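Local coordinates for sporozoite microneme protein essential for cell traversal (Plasmodium berghei, PDB 4U5A), which is a sporozoite microneme protein essential for the parasite's traversal of host cells, at residues Phe59-Lys64 with Asp179-Asn184; Asp69-Ser74 with Asp191-Leu196; Lys107-Leu112 with Lys183-Leu188; Lys120-Leu125 with Ser152-Tyr157. All blocks are in the same frame, centred on the assembly; numbering follows the deposited sequence.

Interaction 1. Residues Phe59-Lys64 with Asp179-Asn184; sequences FVPEEK and DDFIKN
Segments 59-64 and 179-184 are helical and run almost in the same direction, their axes 10° apart and 10.3 Å from each other at closest approach, with Pro61 CA and Ile182 CA 6.6 Å apart. Ile182 carries the contact from its side. Its chi1 of -53° puts CG2 anti to the backbone N and sets where both branches start, although CB leaves the helix at a tangent; chi2 (-58°) then turns CD1 to Pro61 and Val60. CD1 meets the proline ring at Pro61 CG, 3.7 Å away, and also Val60 CG1 at 3.9 Å. The second branch, Ile182 CG2, lies 4.0 Å from Val60 CG1, and the two side chains cross at about a right angle. Proline suits this first helical turn, where an amide hydrogen is not needed for the helix ladder and a compact apolar ring can face inward. Pro61 CG also approaches Phe181 CE2 obliquely at 4.2 Å. At the flank, Lys64 lays its hydrocarbon chain across the isoleucine, CE being 4.1 Å from Ile182 CG2, while its NZ makes a weak hydrogen bond to Thr186 OG1. Two long helices thus pack nearly parallel through apolar side chains, and Phe181 reaches on to Leu112 of helix 88-126 and Ile32 of helix 10-39, as in the core of a four-helix bundle.

Interaction 2. Residues Asp69-Ser74 with Asp191-Leu196; sequences DGILRS and DLQIKL
Inside the four-helix bundle, helices 59-84 and 167-197 lie side by side, and segments 69-74 and 191-196 form a buried seam between them. The axes run parallel, only 11° apart in direction and 10.7 Å from each other. Ile71 is the centrepiece, its two branches serving different partners. CG2, anti to the backbone N, goes to the interior and touches Leu196 CD1 at 3.9 Å and Leu192 CD2 at 4.0 Å; Ile71 and Leu192 run alongside each other, pointing opposite ways. CD1 takes the outer side, where the extended Gln193 lies across it and lays both its CG and its amide end along the methyl, with Ile71 CD1 3.5 Å from Gln193 NE2 and 3.9 Å from Gln193 CG. Glutamine suits this exposed margin because its carbons and flat amide can pack on a methyl while the polar group sits where solvent is near. Deeper in, Leu72 CD1 makes a looser approach to Leu196 CD2 at 4.4 Å. Leu72 also touches Phe21 of helix 10-39 and Cys102 of helix 88-126, and Leu192 touches Val101 and Ile105 of helix 88-126. Spaced one turn apart, Leu192 and Leu196 belong to the apolar side of an amphipathic helix, as expected in a helical-bundle core.

Interaction 3. Residues Lys107-Leu112 with Lys183-Leu188; sequences KKLNSL and KNLTDL
Four leucines interlock where segments 107-112 and 183-188 run antiparallel, at 176°, with their axes 11.2 Å apart. The tight part centres on Leu185, whose CD2 methyl wedges between two leucines of the other helix: Leu185 CD2 lies 3.8 Å from Leu109 CD2 and 3.6 Å from Leu112 CD2. Leu109 and Leu185 both leave their helices at a tangent with CG anti to the carbonyl carbon, and their side chains meet almost perpendicularly. One turn on, Leu188 has CG anti to the backbone N (chi1 -165°), which sends its fork toward the other helix, where it crosses Leu109 and Lys108 obliquely. Its inner branch, Leu188 CD2, packs 3.7 Å from Leu109 CD2. On this buried side helix 59-84 completes the packing, with Leu65 on Leu109 and Pro61 on Leu185. The other margin is more polar and opens to solvent. There the outer branch, Leu188 CD1, rests 3.6 Å from Lys108 CB, while the exposed lysine bends twice and takes its ammonium end away from the other helix. Leu112 CD1 lies against both the methylene and the amide nitrogen of Asn184, 3.7 Å from Asn184 CB. Leucine suits the seam because its fork can serve two neighbours at once; lysine suits the outer margin by offering carbon inward and its charge to the surface. With no directional bond between the two segments, their adhesion rests on dispersion and on the burial of hydrocarbon.

Interaction 4. Residues Lys120-Leu125 with Ser152-Tyr157; sequences KSHIIL and SELLKY
The side chains of His122 and Leu154 cross nearly perpendicularly, and the rest of the contact between segments 120-125 and 152-157 is built beside them. The backbones come close at two levels, His122 CA being 7.4 Å from Leu154 CA and Leu125 CA 6.0 Å from Tyr157 CA. His122 leaves its helix at a tangent, but CG anti to the backbone N (chi1 -165°) carries the imidazole over to the other segment. Leu154 reaches toward it, and its CD2 methyl meets the ring obliquely, 3.4 Å from His122 ND1. Tyr157 approaches the same imidazole at its edge: Tyr157 CE2 lies near the plane of that ring, 4.2 Å from His122 CE1. A histidine fits here because its small flat ring can take an aliphatic and an aromatic neighbour together at a partly exposed site. Leu125, one turn on, also lies athwart Leu154, with Leu125 CD1 4.1 Å from Leu154 CB. Its backbone also takes part, since Tyr157 CB sits 3.6 Å from Leu125 O. Tyr157 N donates to Leu154 O, three residues back, where the chain passes from helix to loop; the residues that follow, 158-165, are not modelled. Around the contact, Leu125 also packs on Leu137 and Ile140 of helix 137-142, while His122 makes an edge-to-face pair with Phe173. Short helices 137-142 and 148-155 are thus gathered against the end of helix 88-126, whose Ile123 meets Ile39 of helix 10-39 and Ile174 of helix 167-197.

Overall arrangement
Interactions 1 and 2 are two levels of one seam between helices 59-84 and 167-197, their centres about 17 Å apart. Interaction 3 joins helix 167-197 to helix 88-126; it shares Lys183 and Asn184 with interaction 1, whose centre is about 9 Å away, and Phe181 packs on Leu112 between them. Helix 167-197 therefore contacts two neighbouring helices over adjoining, overlapping turns. Interaction 4 lies about 37 Å from interaction 2, centre to centre, beyond the chain's centre, where helix 88-126 meets the short helix 148-155. Along the chain it falls between the two segments of each other contact, so the excursion between two long helices docks at one end of an elongated four-helix bundle.

Interaction 1. Residues Phe59-Lys64 with Asp179-Asn184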
# COMPACT_ATOMS: atom_id res chain seq x y z
N PHE A 59 1.65 10.02 -7.17
CA PHE A 59 1.21 10.95 -6.13
C PHE A 59 -0.10 10.52 -5.48
O PHE A 59 -0.34 10.82 -4.31
CB PHE A 59 1.08 12.36 -6.70
CG PHE A 59 2.40 13.03 -6.97
CD1 PHE A 59 3.55 12.62 -6.30
CD2 PHE A 59 2.50 14.06 -7.89
CE1 PHE A 59 4.77 13.23 -6.54
CE2 PHE A 59 3.72 14.67 -8.14
CZ PHE A 59 4.85 14.26 -7.46
N VAL A 60 -0.94 9.82 -6.23
CA VAL A 60 -2.24 9.41 -5.72
C VAL A 60 -2.14 8.31 -4.64
O VAL A 60 -2.81 8.42 -3.62
CB VAL A 60 -3.17 8.95 -6.87
CG1 VAL A 60 -4.55 8.60 -6.34
CG2 VAL A 60 -3.28 10.03 -7.92
N PRO A 61 -1.31 7.27 -4.86
CA PRO A 61 -1.22 6.26 -3.79
C PRO A 61 -0.71 6.84 -2.47
O PRO A 61 -1.13 6.37 -1.42
CB PRO A 61 -0.23 5.24 -4.36
CG PRO A 61 -0.36 5.37 -5.82
CD PRO A 61 -0.58 6.83 -6.06
N GLU A 62 0.16 7.84 -2.53
CA GLU A 62 0.67 8.48 -1.32
C GLU A 62 -0.45 9.21 -0.60
O GLU A 62 -0.52 9.20 0.62
CB GLU A 62 1.82 9.46 -1.63
CG GLU A 62 2.47 10.04 -0.38
CD GLU A 62 3.56 11.05 -0.66
OE1 GLU A 62 3.84 11.30 -1.86
OE2 GLU A 62 4.15 11.58 0.31
N GLU A 63 -1.33 9.82 -1.38
CA GLU A 63 -2.47 10.52 -0.81
C GLU A 63 -3.41 9.57 -0.08
O GLU A 63 -3.90 9.89 1.00
CB GLU A 63 -3.22 11.30 -1.89
CG GLU A 63 -2.43 12.47 -2.48
CD GLU A 63 -3.18 13.17 -3.60
OE1 GLU A 63 -3.99 12.51 -4.28
OE2 GLU A 63 -2.95 14.38 -3.81
N LYS A 64 -3.62 8.40 -0.67
CA LYS A 64 -4.51 7.40 -0.08
C LYS A 64 -3.96 6.87 1.24
O LYS A 64 -4.71 6.58 2.17
CB LYS A 64 -4.73 6.24 -1.05
CG LYS A 64 -5.44 6.62 -2.34
CD LYS A 64 -6.89 6.97 -2.06
CE LYS A 64 -7.61 7.42 -3.32
NZ LYS A 64 -9.04 7.71 -3.04
N ASP A 179 -5.53 1.81 -12.32
CA ASP A 179 -6.89 2.08 -11.85
C ASP A 179 -7.34 1.04 -10.82
O ASP A 179 -8.04 1.37 -9.86
CB ASP A 179 -7.87 2.11 -13.02
CG ASP A 179 -7.81 3.41 -13.80
OD1 ASP A 179 -6.95 4.26 -13.48
OD2 ASP A 179 -8.63 3.57 -14.73
N ASP A 180 -6.92 -0.20 -11.02
CA ASP A 180 -7.25 -1.28 -10.10
C ASP A 180 -6.51 -1.12 -8.77
O ASP A 180 -7.04 -1.44 -7.71
CB ASP A 180 -6.94 -2.64 -10.73
CG ASP A 180 -6.53 -3.68 -9.70
OD1 ASP A 180 -5.32 -3.86 -9.49
OD2 ASP A 180 -7.43 -4.31 -9.10
N PHE A 181 -5.29 -0.58 -8.84
CA PHE A 181 -4.48 -0.34 -7.65
C PHE A 181 -5.15 0.71 -6.78
O PHE A 181 -5.36 0.49 -5.59
CB PHE A 181 -3.08 0.12 -8.04
CG PHE A 181 -2.12 0.20 -6.89
CD1 PHE A 181 -2.31 -0.57 -5.75
CD2 PHE A 181 -1.04 1.06 -6.94
CE1 PHE A 181 -1.42 -0.49 -4.69
CE2 PHE A 181 -0.15 1.14 -5.88
CZ PHE A 181 -0.34 0.37 -4.75
N ILE A 182 -5.48 1.84 -7.39
CA ILE A 182 -6.12 2.94 -6.68
C ILE A 182 -7.50 2.54 -6.17
O ILE A 182 -7.93 2.97 -5.10
CB ILE A 182 -6.25 4.18 -7.59
CG1 ILE A 182 -4.89 4.55 -8.18
CG2 ILE A 182 -6.80 5.37 -6.81
CD1 ILE A 182 -3.81 4.83 -7.14
N LYS A 183 -8.19 1.68 -6.92
CA LYS A 183 -9.50 1.20 -6.52
C LYS A 183 -9.37 0.36 -5.24
O LYS A 183 -10.18 0.48 -4.32
CB LYS A 183 -10.16 0.41 -7.65
CG LYS A 183 -11.62 0.06 -7.40
CD LYS A 183 -11.96 -1.37 -7.78
CE LYS A 183 -13.40 -1.68 -7.41
NZ LYS A 183 -13.81 -3.06 -7.80
N ASN A 184 -8.35 -0.49 -5.19
CA ASN A 184 -8.10 -1.32 -4.01
C ASN A 184 -7.75 -0.48 -2.79
O ASN A 184 -8.13 -0.82 -1.67
CB ASN A 184 -6.97 -2.33 -4.29
CG ASN A 184 -7.45 -3.54 -5.07
OD1 ASN A 184 -8.57 -4.00 -4.90
ND2 ASN A 184 -6.59 -4.05 -5.94

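Interaction 2. Residues Asp69-Ser74 with Asp191-Leu196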
# COMPACT_ATOMS: atom_id res chain seq x y z
N ASP A 69 -3.60 6.92 7.32
CA ASP A 69 -2.81 7.36 8.47
C ASP A 69 -3.58 8.40 9.27
O ASP A 69 -3.66 8.31 10.49
CB ASP A 69 -1.47 7.94 7.99
CG ASP A 69 -0.52 8.25 9.13
OD1 ASP A 69 -0.86 8.00 10.30
OD2 ASP A 69 0.59 8.75 8.84
N GLY A 70 -4.18 9.37 8.58
CA GLY A 70 -4.88 10.45 9.26
C GLY A 70 -6.20 10.03 9.87
O GLY A 70 -6.57 10.51 10.94
N ILE A 71 -6.91 9.13 9.20
CA ILE A 71 -8.19 8.64 9.69
C ILE A 71 -8.01 7.88 11.00
O ILE A 71 -8.80 8.05 11.94
CB ILE A 71 -8.90 7.74 8.65
CG1 ILE A 71 -9.52 8.59 7.54
CG2 ILE A 71 -10.01 6.92 9.29
CD1 ILE A 71 -10.25 7.79 6.48
N LEU A 72 -6.96 7.08 11.08
CA LEU A 72 -6.73 6.31 12.30
C LEU A 72 -6.30 7.23 13.44
O LEU A 72 -6.76 7.08 14.57
CB LEU A 72 -5.65 5.26 12.09
CG LEU A 72 -5.53 4.40 13.36
CD1 LEU A 72 -6.26 3.07 13.18
CD2 LEU A 72 -4.10 4.21 13.83
N ARG A 73 -5.44 8.20 13.13
CA ARG A 73 -4.97 9.14 14.14
C ARG A 73 -6.12 9.99 14.65
O ARG A 73 -6.20 10.27 15.84
CB ARG A 73 -3.87 10.03 13.57
CG ARG A 73 -3.21 10.93 14.61
CD ARG A 73 -1.97 11.63 14.08
NE ARG A 73 -0.85 10.71 13.89
CZ ARG A 73 -0.01 10.35 14.86
NH1 ARG A 73 -0.17 10.83 16.09
NH2 ARG A 73 0.98 9.51 14.60
N SER A 74 -7.02 10.37 13.75
CA SER A 74 -8.18 11.15 14.14
C SER A 74 -9.11 10.33 15.01
O SER A 74 -9.71 10.85 15.95
CB SER A 74 -8.93 11.67 12.91
OG SER A 74 -8.34 12.85 12.40
N ASP A 191 -13.06 0.06 4.10
CA ASP A 191 -13.03 -1.01 5.10
C ASP A 191 -12.57 -0.48 6.46
O ASP A 191 -13.09 -0.88 7.50
CB ASP A 191 -12.13 -2.16 4.65
CG ASP A 191 -12.70 -2.93 3.47
OD1 ASP A 191 -13.94 -2.90 3.28
OD2 ASP A 191 -11.91 -3.56 2.74
N LEU A 192 -11.59 0.42 6.43
CA LEU A 192 -11.06 1.03 7.65
C LEU A 192 -12.13 1.86 8.36
O LEU A 192 -12.28 1.80 9.58
CB LEU A 192 -9.85 1.89 7.33
CG LEU A 192 -9.26 2.71 8.49
CD1 LEU A 192 -8.73 1.80 9.58
CD2 LEU A 192 -8.16 3.62 7.98
N GLN A 193 -12.86 2.66 7.59
CA GLN A 193 -13.90 3.50 8.16
C GLN A 193 -15.05 2.67 8.72
O GLN A 193 -15.73 3.09 9.66
CB GLN A 193 -14.42 4.49 7.11
CG GLN A 193 -13.51 5.70 6.94
CD GLN A 193 -13.99 6.64 5.85
OE1 GLN A 193 -14.61 6.22 4.88
NE2 GLN A 193 -13.72 7.93 6.03
N ILE A 194 -15.26 1.49 8.14
CA ILE A 194 -16.30 0.59 8.62
C ILE A 194 -15.88 -0.08 9.92
O ILE A 194 -16.64 -0.12 10.89
CB ILE A 194 -16.65 -0.47 7.56
CG1 ILE A 194 -17.42 0.18 6.40
CG2 ILE A 194 -17.49 -1.58 8.17
CD1 ILE A 194 -17.75 -0.77 5.27
N LYS A 195 -14.65 -0.61 9.95
CA LYS A 195 -14.16 -1.32 11.13
C LYS A 195 -13.99 -0.40 12.33
O LYS A 195 -14.20 -0.81 13.47
CB LYS A 195 -12.84 -2.02 10.82
CG LYS A 195 -13.00 -3.30 10.03
CD LYS A 195 -11.68 -4.05 9.88
CE LYS A 195 -11.93 -5.44 9.30
NZ LYS A 195 -12.68 -5.37 8.02
N LEU A 196 -13.63 0.86 12.08
CA LEU A 196 -13.48 1.82 13.17
C LEU A 196 -14.83 2.20 13.75
O LEU A 196 -14.96 2.44 14.94
CB LEU A 196 -12.75 3.08 12.68
CG LEU A 196 -11.24 2.93 12.45
CD1 LEU A 196 -10.64 4.26 12.02
CD2 LEU A 196 -10.56 2.42 13.71

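Interaction 3. Residues Lys107-Leu112 with Lys183-Leu188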
# COMPACT_ATOMS: atom_id res chain seq x y z
N LYS A 107 -1.67 -5.67 6.70
CA LYS A 107 -1.65 -6.93 5.96
C LYS A 107 -2.19 -6.74 4.54
O LYS A 107 -1.58 -7.20 3.56
CB LYS A 107 -2.45 -8.00 6.69
N LYS A 108 -3.32 -6.05 4.43
CA LYS A 108 -3.92 -5.80 3.13
C LYS A 108 -2.97 -5.00 2.24
O LYS A 108 -2.80 -5.29 1.04
CB LYS A 108 -5.25 -5.07 3.27
CG LYS A 108 -6.28 -5.81 4.12
CD LYS A 108 -6.61 -7.19 3.58
CE LYS A 108 -7.83 -7.18 2.67
NZ LYS A 108 -8.24 -8.56 2.28
N LEU A 109 -2.33 -4.00 2.84
CA LEU A 109 -1.38 -3.15 2.13
C LEU A 109 -0.17 -3.95 1.62
O LEU A 109 0.26 -3.76 0.49
CB LEU A 109 -0.92 -2.00 3.03
CG LEU A 109 -1.91 -0.84 3.12
CD1 LEU A 109 -1.45 0.21 4.13
CD2 LEU A 109 -2.14 -0.21 1.76
N ASN A 110 0.37 -4.82 2.46
CA ASN A 110 1.51 -5.65 2.06
C ASN A 110 1.15 -6.62 0.92
O ASN A 110 1.94 -6.82 -0.02
CB ASN A 110 2.05 -6.43 3.27
CG ASN A 110 2.78 -5.54 4.27
OD1 ASN A 110 3.35 -4.51 3.91
ND2 ASN A 110 2.74 -5.94 5.54
N SER A 111 -0.05 -7.20 1.00
CA SER A 111 -0.54 -8.05 -0.09
C SER A 111 -0.59 -7.25 -1.40
O SER A 111 -0.11 -7.70 -2.46
CB SER A 111 -1.93 -8.59 0.27
OG SER A 111 -2.45 -9.42 -0.76
N LEU A 112 -1.14 -6.05 -1.29
CA LEU A 112 -1.24 -5.12 -2.42
C LEU A 112 0.13 -4.80 -3.01
O LEU A 112 0.30 -4.72 -4.23
CB LEU A 112 -1.94 -3.83 -1.96
CG LEU A 112 -3.05 -3.27 -2.83
CD1 LEU A 112 -4.04 -4.36 -3.22
CD2 LEU A 112 -3.77 -2.16 -2.09
N LYS A 183 -8.19 1.68 -6.92
CA LYS A 183 -9.50 1.20 -6.52
C LYS A 183 -9.37 0.36 -5.24
O LYS A 183 -10.18 0.48 -4.32
CB LYS A 183 -10.16 0.41 -7.65
CG LYS A 183 -11.62 0.06 -7.40
CD LYS A 183 -11.96 -1.37 -7.78
CE LYS A 183 -13.40 -1.68 -7.41
NZ LYS A 183 -13.81 -3.06 -7.80
N ASN A 184 -8.35 -0.49 -5.19
CA ASN A 184 -8.10 -1.32 -4.01
C ASN A 184 -7.75 -0.48 -2.79
O ASN A 184 -8.13 -0.82 -1.67
CB ASN A 184 -6.97 -2.33 -4.29
CG ASN A 184 -7.45 -3.54 -5.07
OD1 ASN A 184 -8.57 -4.00 -4.90
ND2 ASN A 184 -6.59 -4.05 -5.94
N LEU A 185 -7.02 0.61 -3.00
CA LEU A 185 -6.66 1.52 -1.92
C LEU A 185 -7.89 2.29 -1.44
O LEU A 185 -8.02 2.60 -0.26
CB LEU A 185 -5.58 2.50 -2.38
CG LEU A 185 -4.19 1.92 -2.63
CD1 LEU A 185 -3.25 2.96 -3.22
CD2 LEU A 185 -3.61 1.36 -1.34
N THR A 186 -8.80 2.56 -2.37
CA THR A 186 -10.02 3.31 -2.06
C THR A 186 -10.99 2.47 -1.23
O THR A 186 -11.61 2.97 -0.29
CB THR A 186 -10.71 3.78 -3.35
OG1 THR A 186 -9.86 4.71 -4.03
CG2 THR A 186 -12.03 4.46 -3.05
N ASP A 187 -11.11 1.20 -1.58
CA ASP A 187 -11.99 0.28 -0.86
C ASP A 187 -11.40 -0.10 0.50
O ASP A 187 -12.14 -0.42 1.43
CB ASP A 187 -12.25 -0.97 -1.70
CG ASP A 187 -13.01 -0.65 -2.98
OD1 ASP A 187 -13.53 0.48 -3.10
OD2 ASP A 187 -13.09 -1.53 -3.86
N LEU A 188 -10.08 -0.04 0.61
CA LEU A 188 -9.40 -0.32 1.86
C LEU A 188 -9.69 0.79 2.87
O LEU A 188 -9.91 0.52 4.05
CB LEU A 188 -7.89 -0.44 1.64
CG LEU A 188 -7.06 -1.06 2.76
CD1 LEU A 188 -7.67 -2.38 3.21
CD2 LEU A 188 -5.63 -1.27 2.30

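Interaction 4. Residues Lys120-Leu125 with Ser152-Tyr157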
# COMPACT_ATOMS: atom_id res chain seq x y z
N LYS A 120 4.74 -4.39 -11.50
CA LYS A 120 5.93 -3.61 -11.85
C LYS A 120 6.86 -4.39 -12.78
O LYS A 120 7.29 -3.87 -13.81
CB LYS A 120 6.69 -3.20 -10.58
CG LYS A 120 8.19 -2.96 -10.81
CD LYS A 120 8.94 -2.82 -9.49
CE LYS A 120 10.24 -3.61 -9.50
NZ LYS A 120 9.96 -5.08 -9.59
N SER A 121 7.16 -5.62 -12.39
CA SER A 121 8.00 -6.49 -13.21
C SER A 121 7.40 -6.66 -14.61
O SER A 121 8.11 -6.58 -15.62
CB SER A 121 8.20 -7.85 -12.55
OG SER A 121 8.96 -7.74 -11.36
N HIS A 122 6.09 -6.88 -14.64
CA HIS A 122 5.36 -7.03 -15.90
C HIS A 122 5.52 -5.79 -16.78
O HIS A 122 5.74 -5.90 -18.00
CB HIS A 122 3.89 -7.31 -15.60
CG HIS A 122 3.12 -7.82 -16.78
ND1 HIS A 122 3.71 -8.12 -17.99
CD2 HIS A 122 1.80 -8.10 -16.94
CE1 HIS A 122 2.79 -8.54 -18.84
NE2 HIS A 122 1.62 -8.54 -18.22
N ILE A 123 5.40 -4.61 -16.17
CA ILE A 123 5.53 -3.36 -16.91
C ILE A 123 6.94 -3.17 -17.46
O ILE A 123 7.12 -2.83 -18.63
CB ILE A 123 5.16 -2.14 -16.03
CG1 ILE A 123 3.66 -2.13 -15.72
CG2 ILE A 123 5.56 -0.84 -16.71
CD1 ILE A 123 3.25 -1.10 -14.68
N ILE A 124 7.95 -3.39 -16.61
CA ILE A 124 9.34 -3.26 -17.04
C ILE A 124 9.64 -4.21 -18.20
O ILE A 124 10.28 -3.81 -19.17
CB ILE A 124 10.34 -3.53 -15.89
CG1 ILE A 124 10.42 -2.30 -14.97
CG2 ILE A 124 11.72 -3.81 -16.42
CD1 ILE A 124 11.37 -2.47 -13.79
N LEU A 125 9.15 -5.44 -18.12
CA LEU A 125 9.37 -6.39 -19.20
C LEU A 125 8.68 -5.98 -20.50
O LEU A 125 9.32 -5.93 -21.55
CB LEU A 125 8.90 -7.79 -18.79
CG LEU A 125 9.81 -8.55 -17.82
CD1 LEU A 125 9.35 -9.99 -17.64
CD2 LEU A 125 11.24 -8.51 -18.32
N SER A 152 6.02 -18.33 -18.85
CA SER A 152 6.13 -18.57 -20.27
C SER A 152 5.74 -17.34 -21.07
O SER A 152 6.48 -16.89 -21.94
CB SER A 152 5.26 -19.76 -20.68
OG SER A 152 5.10 -19.83 -22.09
N GLU A 153 4.57 -16.78 -20.75
CA GLU A 153 4.10 -15.60 -21.46
C GLU A 153 5.00 -14.37 -21.23
O GLU A 153 5.03 -13.47 -22.05
CB GLU A 153 2.66 -15.29 -21.05
CG GLU A 153 1.69 -16.36 -21.52
CD GLU A 153 1.69 -16.52 -23.03
OE1 GLU A 153 1.82 -15.50 -23.74
OE2 GLU A 153 1.60 -17.67 -23.51
N LEU A 154 5.71 -14.34 -20.11
CA LEU A 154 6.53 -13.18 -19.79
C LEU A 154 7.93 -13.25 -20.39
O LEU A 154 8.48 -12.23 -20.80
CB LEU A 154 6.65 -12.99 -18.27
CG LEU A 154 5.37 -12.57 -17.54
CD1 LEU A 154 5.66 -12.26 -16.08
CD2 LEU A 154 4.72 -11.38 -18.23
N LEU A 155 8.51 -14.45 -20.46
CA LEU A 155 9.89 -14.57 -20.92
C LEU A 155 10.01 -14.35 -22.43
O LEU A 155 11.12 -14.31 -22.97
CB LEU A 155 10.46 -15.94 -20.54
CG LEU A 155 10.73 -16.16 -19.05
CD1 LEU A 155 11.29 -17.55 -18.80
CD2 LEU A 155 11.68 -15.10 -18.51
N LYS A 156 8.87 -14.18 -23.09
CA LYS A 156 8.86 -13.88 -24.52
C LYS A 156 9.25 -12.42 -24.77
O LYS A 156 9.54 -12.03 -25.90
CB LYS A 156 7.49 -14.20 -25.13
CG LYS A 156 6.39 -13.18 -24.83
CD LYS A 156 5.05 -13.60 -25.46
CE LYS A 156 3.90 -12.66 -25.07
NZ LYS A 156 3.62 -12.69 -23.61
N TYR A 157 9.26 -11.60 -23.72
CA TYR A 157 9.67 -10.21 -23.84
C TYR A 157 11.19 -10.06 -23.78
O TYR A 157 11.90 -11.00 -23.44
CB TYR A 157 9.02 -9.33 -22.76
CG TYR A 157 7.51 -9.24 -22.86
CD1 TYR A 157 6.90 -8.55 -23.90
CD2 TYR A 157 6.69 -9.78 -21.87
CE1 TYR A 157 5.53 -8.45 -24.00
CE2 TYR A 157 5.31 -9.68 -21.95
CZ TYR A 157 4.74 -9.01 -23.02
OH TYR A 157 3.37 -8.90 -23.12